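Local coordinates for LPP20 lipofamily protein (Helicobacter pylori R046Wa, PDB 4KZS) that is a secreted protein of unknown function, whose C-terminal domain probably resembles the N-terminal domain of TolB, hinting at a link to the Tol-Pal system of the cell envelope, at residues Ala38-Ser43 with Leu78-Val83; Ala195-Tyr200 with Leu204-Glu209. All blocks are in the same frame, centred on the assembly; numbering follows the deposited sequence.

Contact 1. Residues Ala38-Ser43 with Leu78-Val83; sequences ADLVAS and LELNNV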
ATOM      1  N   ALA A  38     -22.721   0.374  -3.890  1.00 52.58           N
ATOM      2  CA  ALA A  38     -22.180   1.442  -3.084  1.00 49.42           C
ATOM      3  C   ALA A  38     -23.048   1.510  -1.852  1.00 52.86           C
ATOM      4  O   ALA A  38     -22.560   1.400  -0.720  1.00 59.18           O
ATOM      5  CB  ALA A  38     -22.239   2.728  -3.846  1.00 47.94           C
ATOM      6  N   ASP A  39     -24.359   1.573  -2.069  1.00 49.71           N
ATOM      7  CA  ASP A  39     -25.244   1.760  -0.957  1.00 50.11           C
ATOM      8  C   ASP A  39     -25.186   0.577  -0.018  1.00 48.26           C
ATOM      9  O   ASP A  39     -25.343   0.717   1.199  1.00 52.52           O
ATOM     10  CB  ASP A  39     -26.652   2.070  -1.415  1.00 48.43           C
ATOM     11  CG  ASP A  39     -27.599   2.167  -0.271  1.00 59.31           C
ATOM     12  OD1 ASP A  39     -27.344   2.974   0.660  1.00 62.41           O
ATOM     13  OD2 ASP A  39     -28.577   1.401  -0.281  1.00 72.65           O
ATOM     14  N   LEU A  40     -24.911  -0.589  -0.584  1.00 45.22           N
ATOM     15  CA  LEU A  40     -24.765  -1.818   0.219  1.00 41.22           C
ATOM     16  C   LEU A  40     -23.480  -1.820   1.061  1.00 43.70           C
ATOM     17  O   LEU A  40     -23.551  -2.182   2.263  1.00 47.64           O
ATOM     18  CB  LEU A  40     -24.831  -3.074  -0.685  1.00 37.02           C
ATOM     19  CG  LEU A  40     -24.224  -4.300  -0.051  1.00 29.76           C
ATOM     20  CD1 LEU A  40     -24.921  -4.577   1.252  1.00 31.15           C
ATOM     21  CD2 LEU A  40     -24.510  -5.444  -0.958  1.00 36.02           C
ATOM     22  N   VAL A  41     -22.339  -1.424   0.460  1.00 36.50           N
ATOM     23  CA  VAL A  41     -21.100  -1.350   1.209  1.00 43.79           C
ATOM     24  C   VAL A  41     -21.269  -0.352   2.314  1.00 52.95           C
ATOM     25  O   VAL A  41     -20.904  -0.625   3.469  1.00 59.63           O
ATOM     26  CB  VAL A  41     -19.868  -0.952   0.355  1.00 56.56           C
ATOM     27  CG1 VAL A  41     -19.532  -2.010  -0.695  1.00 57.42           C
ATOM     28  CG2 VAL A  41     -20.070   0.380  -0.329  1.00 69.33           C
ATOM     29  N   ALA A  42     -21.860   0.797   1.961  1.00 58.08           N
ATOM     30  CA  ALA A  42     -22.097   1.923   2.898  1.00 55.90           C
ATOM     31  C   ALA A  42     -22.925   1.462   4.033  1.00 49.44           C
ATOM     32  O   ALA A  42     -22.724   1.865   5.168  1.00 59.80           O
ATOM     33  CB  ALA A  42     -22.803   3.077   2.204  1.00 58.99           C
ATOM     34  N   SER A  43     -23.863   0.583   3.728  1.00 48.69           N
ATOM     35  CA  SER A  43     -24.772   0.114   4.743  1.00 50.84           C
ATOM     36  C   SER A  43     -24.080  -0.899   5.657  1.00 60.68           C
ATOM     37  O   SER A  43     -24.337  -0.923   6.870  1.00 68.05           O
ATOM     38  CB  SER A  43     -26.013  -0.472   4.074  1.00 48.56           C
ATOM     39  OG  SER A  43     -26.646  -1.412   4.934  1.00 55.43           O
ATOM     40  N   LEU A  78     -13.710  -3.621  -3.050  1.00 61.71           N
ATOM     41  CA  LEU A  78     -12.560  -4.453  -2.795  1.00 68.03           C
ATOM     42  C   LEU A  78     -12.918  -5.554  -1.808  1.00 63.50           C
ATOM     43  O   LEU A  78     -12.418  -6.688  -1.937  1.00 61.53           O
ATOM     44  CB  LEU A  78     -11.436  -3.605  -2.166  1.00 82.58           C
ATOM     45  CG  LEU A  78     -10.475  -2.873  -3.093  1.00 96.12           C
ATOM     46  CD1 LEU A  78     -11.208  -2.117  -4.207  1.00103.16           C
ATOM     47  CD2 LEU A  78      -9.556  -1.974  -2.268  1.00 96.68           C
ATOM     48  N   GLU A  79     -13.755  -5.190  -0.821  1.00 52.45           N
ATOM     49  CA  GLU A  79     -14.115  -6.061   0.303  1.00 58.47           C
ATOM     50  C   GLU A  79     -15.158  -7.129   0.061  1.00 55.74           C
ATOM     51  O   GLU A  79     -15.325  -8.036   0.876  1.00 78.13           O
ATOM     52  CB  GLU A  79     -14.548  -5.233   1.492  1.00 57.39           C
ATOM     53  CG  GLU A  79     -13.373  -4.801   2.333  1.00 70.67           C
ATOM     54  CD  GLU A  79     -12.577  -3.736   1.658  1.00 71.01           C
ATOM     55  OE1 GLU A  79     -13.114  -2.614   1.569  1.00 69.31           O
ATOM     56  OE2 GLU A  79     -11.433  -4.029   1.222  1.00 84.32           O
ATOM     57  N   LEU A  80     -15.874  -7.022  -1.043  1.00 49.05           N
ATOM     58  CA  LEU A  80     -16.917  -7.956  -1.396  1.00 53.88           C
ATOM     59  C   LEU A  80     -16.557  -8.674  -2.652  1.00 58.83           C
ATOM     60  O   LEU A  80     -15.581  -8.298  -3.300  1.00 75.99           O
ATOM     61  CB  LEU A  80     -18.133  -7.135  -1.793  1.00 56.64           C
ATOM     62  CG  LEU A  80     -18.820  -6.185  -0.848  1.00 55.86           C
ATOM     63  CD1 LEU A  80     -20.176  -5.881  -1.479  1.00 53.17           C
ATOM     64  CD2 LEU A  80     -18.934  -6.864   0.508  1.00 52.22           C
ATOM     65  N   ASN A  81     -17.493  -9.540  -3.096  1.00 69.85           N
ATOM     66  CA  ASN A  81     -17.481 -10.330  -4.359  1.00 60.95           C
ATOM     67  C   ASN A  81     -18.451 -10.404  -5.607  1.00 63.75           C
ATOM     68  O   ASN A  81     -18.319  -9.737  -6.685  1.00 55.09           O
ATOM     69  CB  ASN A  81     -17.513 -11.750  -3.864  1.00 62.74           C
ATOM     70  CG  ASN A  81     -16.897 -11.880  -2.474  1.00 76.08           C
ATOM     71  OD1 ASN A  81     -17.263 -11.134  -1.528  1.00 90.24           O
ATOM     72  ND2 ASN A  81     -15.942 -12.811  -2.337  1.00 58.41           N
ATOM     73  N   ASN A  82     -19.427 -11.276  -5.412  1.00 59.96           N
ATOM     74  CA  ASN A  82     -20.533 -11.520  -6.275  1.00 54.14           C
ATOM     75  C   ASN A  82     -21.724 -11.797  -5.268  1.00 68.80           C
ATOM     76  O   ASN A  82     -21.792 -12.933  -4.654  1.00 47.56           O
ATOM     77  CB  ASN A  82     -20.244 -12.780  -7.030  1.00 56.34           C
ATOM     78  CG  ASN A  82     -19.956 -13.961  -6.092  1.00 64.76           C
ATOM     79  OD1 ASN A  82     -20.916 -14.613  -5.602  1.00 65.42           O
ATOM     80  ND2 ASN A  82     -18.648 -14.243  -5.816  1.00 48.47           N
ATOM     81  N   VAL A  83     -22.598 -10.770  -5.106  1.00 51.42           N
ATOM     82  CA  VAL A  83     -23.667 -10.625  -4.105  1.00 36.72           C
ATOM     83  C   VAL A  83     -24.998 -10.805  -4.840  1.00 48.52           C
ATOM     84  O   VAL A  83     -25.022 -10.703  -6.066  1.00 67.06           O
ATOM     85  CB  VAL A  83     -23.682  -9.158  -3.563  1.00 38.04           C
ATOM     86  CG1 VAL A  83     -22.286  -8.651  -3.300  1.00 31.01           C
ATOM     87  CG2 VAL A  83     -24.348  -8.159  -4.539  1.00 34.23           C
TER
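Leu80 points its CD1 methyl into the angle between Leu40 and Val41, two successive residues of helix 29-53. The closer approach is to Val41, whose CG1 lies 4.0 Å from Leu80 CD1, the two side chains crossing at a slant. Val41 has CG1 beside the backbone N and anti to the carbonyl carbon (chi1 -65°), which brings this branch to the loop. Leu40 CD2 reaches Leu80 CD1 at 4.4 Å and Val83 CG2 at 4.5 Å, touching both loop residues with one methyl. In the LPP20 lipoprotein region, helix 29-53 packs against an antiparallel sheet of strands 19-26, 94-102 and 84-91; residues 78-83 are the lead-in to edge strand 84-91. Leu40 and Val83 both rest on Val99 of the central strand, whereas Leu80 also touches Phe106 of helix 103-121. No hydrogen bond crosses between the segments. Branched aliphatic residues suit the place, since their methyl groups can fill an interface that asks for no polar partner. On another side of the helix the polar residues turn to strand 19-26: Asp39 OD2 accepts a hydrogen bond from Ser23 N, and Ser43 OG makes a weak one with Tyr21 O.

Contact 2. Residues Ala195-Tyr200 with Leu204-Glu209; sequences ALISAY and LTPSDE
Tyr200 lays one side of its ring alongside Leu204, the two side chains running next to each other and pointing the same way. Leu204 CD2 comes 4.2 Å from Tyr200 CD1, and its approach to the ring is oblique. This pair is the buried part of the contact. A turn nearer the start of the helix, Ile197 meets Pro206: Ile197 CG2 is 3.9 Å from Pro206 CG, and the two side chains slant across each other. The isoleucine holds CG2 anti to its own backbone N, with CG1 taking the place beside that nitrogen (chi1 -68°), and it is thus the short branch that touches the proline ring. Helix 190-200 and the short, weakly bonded strand 205-207 are the second and third elements of a beta-alpha-beta unit that begins with strand 179-182, and the link between them is short. The parallel pairing of 205-207 with 179-182 appears in the backbone bonds of Thr205 with Pro178 and Ser207 with Val180. Leu204 also packs on Val180 and Ile215, while Tyr200 reaches Ile182 and Ile215 of the sheet and Asn257 of helix 252-262; a large ring and a branched aliphatic chain suit this space between helix and sheet. Pro206 lies toward the surface, where a compact ring can cover Ile197. Farther along, Glu209 OE1 forms a salt bridge with Lys179 NZ.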
ATOM      1  N   ALA A 195      23.030  17.012   0.349  1.00 79.66           N
ATOM      2  CA  ALA A 195      21.693  17.176  -0.250  1.00 81.26           C
ATOM      3  C   ALA A 195      21.084  15.854  -0.707  1.00 70.74           C
ATOM      4  O   ALA A 195      19.901  15.585  -0.521  1.00 66.52           O
ATOM      5  CB  ALA A 195      21.745  18.154  -1.421  1.00 80.29           C
ATOM      6  N   LEU A 196      21.918  15.024  -1.290  1.00 63.44           N
ATOM      7  CA  LEU A 196      21.425  13.822  -1.848  1.00 67.96           C
ATOM      8  C   LEU A 196      21.105  12.847  -0.759  1.00 73.01           C
ATOM      9  O   LEU A 196      19.968  12.381  -0.692  1.00 88.47           O
ATOM     10  CB  LEU A 196      22.431  13.233  -2.845  1.00 72.51           C
ATOM     11  CG  LEU A 196      22.566  13.909  -4.234  1.00 74.87           C
ATOM     12  CD1 LEU A 196      23.082  12.905  -5.273  1.00 72.88           C
ATOM     13  CD2 LEU A 196      21.292  14.594  -4.733  1.00 65.51           C
ATOM     14  N   ILE A 197      22.093  12.550   0.096  1.00 68.86           N
ATOM     15  CA  ILE A 197      21.872  11.645   1.230  1.00 60.26           C
ATOM     16  C   ILE A 197      20.672  12.082   2.074  1.00 62.74           C
ATOM     17  O   ILE A 197      19.923  11.249   2.545  1.00 70.55           O
ATOM     18  CB  ILE A 197      23.112  11.529   2.123  1.00 61.26           C
ATOM     19  CG1 ILE A 197      24.232  10.790   1.355  1.00 68.55           C
ATOM     20  CG2 ILE A 197      22.777  10.810   3.419  1.00 57.49           C
ATOM     21  CD1 ILE A 197      25.371  10.194   2.190  1.00 52.27           C
ATOM     22  N   SER A 198      20.504  13.392   2.230  1.00 54.29           N
ATOM     23  CA  SER A 198      19.402  13.983   2.913  1.00 54.09           C
ATOM     24  C   SER A 198      18.065  13.674   2.268  1.00 67.14           C
ATOM     25  O   SER A 198      17.068  13.528   2.963  1.00 78.78           O
ATOM     26  CB  SER A 198      19.616  15.498   2.926  1.00 58.21           C
ATOM     27  OG  SER A 198      18.445  16.213   3.276  1.00 67.70           O
ATOM     28  N   ALA A 199      18.017  13.640   0.940  1.00 73.62           N
ATOM     29  CA  ALA A 199      16.762  13.388   0.242  1.00 72.80           C
ATOM     30  C   ALA A 199      16.525  11.864   0.193  1.00 67.40           C
ATOM     31  O   ALA A 199      15.459  11.351   0.517  1.00 64.60           O
ATOM     32  CB  ALA A 199      16.819  13.997  -1.149  1.00 73.80           C
ATOM     33  N   TYR A 200      17.562  11.151  -0.196  1.00 60.95           N
ATOM     34  CA  TYR A 200      17.604   9.722  -0.097  1.00 64.01           C
ATOM     35  C   TYR A 200      17.071   9.288   1.254  1.00 71.46           C
ATOM     36  O   TYR A 200      16.551   8.200   1.375  1.00 83.39           O
ATOM     37  CB  TYR A 200      19.055   9.269  -0.214  1.00 76.91           C
ATOM     38  CG  TYR A 200      19.510   8.769  -1.575  1.00 94.29           C
ATOM     39  CD1 TYR A 200      19.679   7.397  -1.789  1.00102.18           C
ATOM     40  CD2 TYR A 200      19.820   9.647  -2.630  1.00 86.21           C
ATOM     41  CE1 TYR A 200      20.116   6.897  -3.003  1.00 96.16           C
ATOM     42  CE2 TYR A 200      20.246   9.151  -3.861  1.00 95.64           C
ATOM     43  CZ  TYR A 200      20.402   7.768  -4.030  1.00103.25           C
ATOM     44  OH  TYR A 200      20.833   7.203  -5.212  1.00 98.27           O
ATOM     45  N   LEU A 204      14.900   6.455   2.697  1.00 53.62           N
ATOM     46  CA  LEU A 204      15.909   5.403   2.940  1.00 58.48           C
ATOM     47  C   LEU A 204      16.672   5.614   4.263  1.00 53.20           C
ATOM     48  O   LEU A 204      16.642   6.700   4.807  1.00 62.02           O
ATOM     49  CB  LEU A 204      16.925   5.452   1.794  1.00 57.37           C
ATOM     50  CG  LEU A 204      17.183   4.124   1.150  1.00 62.33           C
ATOM     51  CD1 LEU A 204      16.052   3.219   1.636  1.00 55.52           C
ATOM     52  CD2 LEU A 204      17.191   4.361  -0.365  1.00 61.13           C
ATOM     53  N   THR A 205      17.391   4.608   4.725  1.00 42.83           N
ATOM     54  CA  THR A 205      18.229   4.739   5.890  1.00 42.80           C
ATOM     55  C   THR A 205      19.664   4.362   5.537  1.00 46.48           C
ATOM     56  O   THR A 205      20.054   3.163   5.640  1.00 44.95           O
ATOM     57  CB  THR A 205      17.730   3.830   7.023  1.00 42.36           C
ATOM     58  OG1 THR A 205      16.511   4.366   7.542  1.00 50.37           O
ATOM     59  CG2 THR A 205      18.705   3.797   8.132  1.00 39.45           C
ATOM     60  N   PRO A 206      20.485   5.376   5.187  1.00 47.49           N
ATOM     61  CA  PRO A 206      21.848   5.055   4.706  1.00 47.56           C
ATOM     62  C   PRO A 206      22.533   4.103   5.641  1.00 52.98           C
ATOM     63  O   PRO A 206      22.600   4.348   6.837  1.00 53.90           O
ATOM     64  CB  PRO A 206      22.526   6.403   4.668  1.00 43.93           C
ATOM     65  CG  PRO A 206      21.389   7.357   4.412  1.00 47.48           C
ATOM     66  CD  PRO A 206      20.277   6.835   5.289  1.00 43.43           C
ATOM     67  N   SER A 207      22.971   2.963   5.136  1.00 63.00           N
ATOM     68  CA  SER A 207      23.609   2.012   6.043  1.00 72.46           C
ATOM     69  C   SER A 207      24.935   1.573   5.509  1.00 80.42           C
ATOM     70  O   SER A 207      25.289   1.935   4.386  1.00 82.67           O
ATOM     71  CB  SER A 207      22.735   0.816   6.352  1.00 66.58           C
ATOM     72  OG  SER A 207      23.315   0.083   7.410  1.00 79.71           O
ATOM     73  N   ASP A 208      25.685   0.853   6.346  1.00 90.32           N
ATOM     74  CA  ASP A 208      27.071   0.477   6.053  1.00 99.49           C
ATOM     75  C   ASP A 208      27.226  -1.014   6.268  1.00103.67           C
ATOM     76  O   ASP A 208      28.157  -1.627   5.748  1.00113.58           O
ATOM     77  CB  ASP A 208      28.076   1.260   6.921  1.00103.81           C
ATOM     78  CG  ASP A 208      28.546   2.578   6.269  1.00109.59           C
ATOM     79  OD1 ASP A 208      28.887   3.513   7.021  1.00122.15           O
ATOM     80  OD2 ASP A 208      28.574   2.690   5.022  1.00101.26           O
ATOM     81  N   GLU A 209      26.305  -1.601   7.030  1.00103.22           N
ATOM     82  CA  GLU A 209      26.175  -3.057   7.093  1.00111.14           C
ATOM     83  C   GLU A 209      26.001  -3.590   5.673  1.00115.29           C
ATOM     84  O   GLU A 209      25.441  -2.912   4.813  1.00114.11           O
ATOM     85  CB  GLU A 209      24.967  -3.454   7.933  1.00108.07           C
ATOM     86  CG  GLU A 209      24.728  -2.571   9.150  1.00113.80           C
ATOM     87  CD  GLU A 209      23.431  -2.899   9.872  1.00112.70           C
ATOM     88  OE1 GLU A 209      22.976  -2.083  10.695  1.00125.36           O
ATOM     89  OE2 GLU A 209      22.859  -3.976   9.626  1.00116.16           O
TER

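How the contacts relate
Contact 1 and contact 2 belong to different domains of the LPP20 family and lie on opposite sides of the chain's centre, their own centres about 43 Å apart and their nearest atoms about 26 Å apart. They share no helix or strand. Each joins a helix to a segment that enters or forms an edge strand, but contact 1 spans 34 intervening residues beside an antiparallel sheet, whereas contact 2 bridges three residues within a parallel beta-alpha-beta unit. Both are partly buried, and the side chains that meet in them touch through apolar atoms. Contact 1 relies on aliphatic side chains; contact 2 adds an aromatic ring and a proline, and grades from a buried pair to an exposed margin.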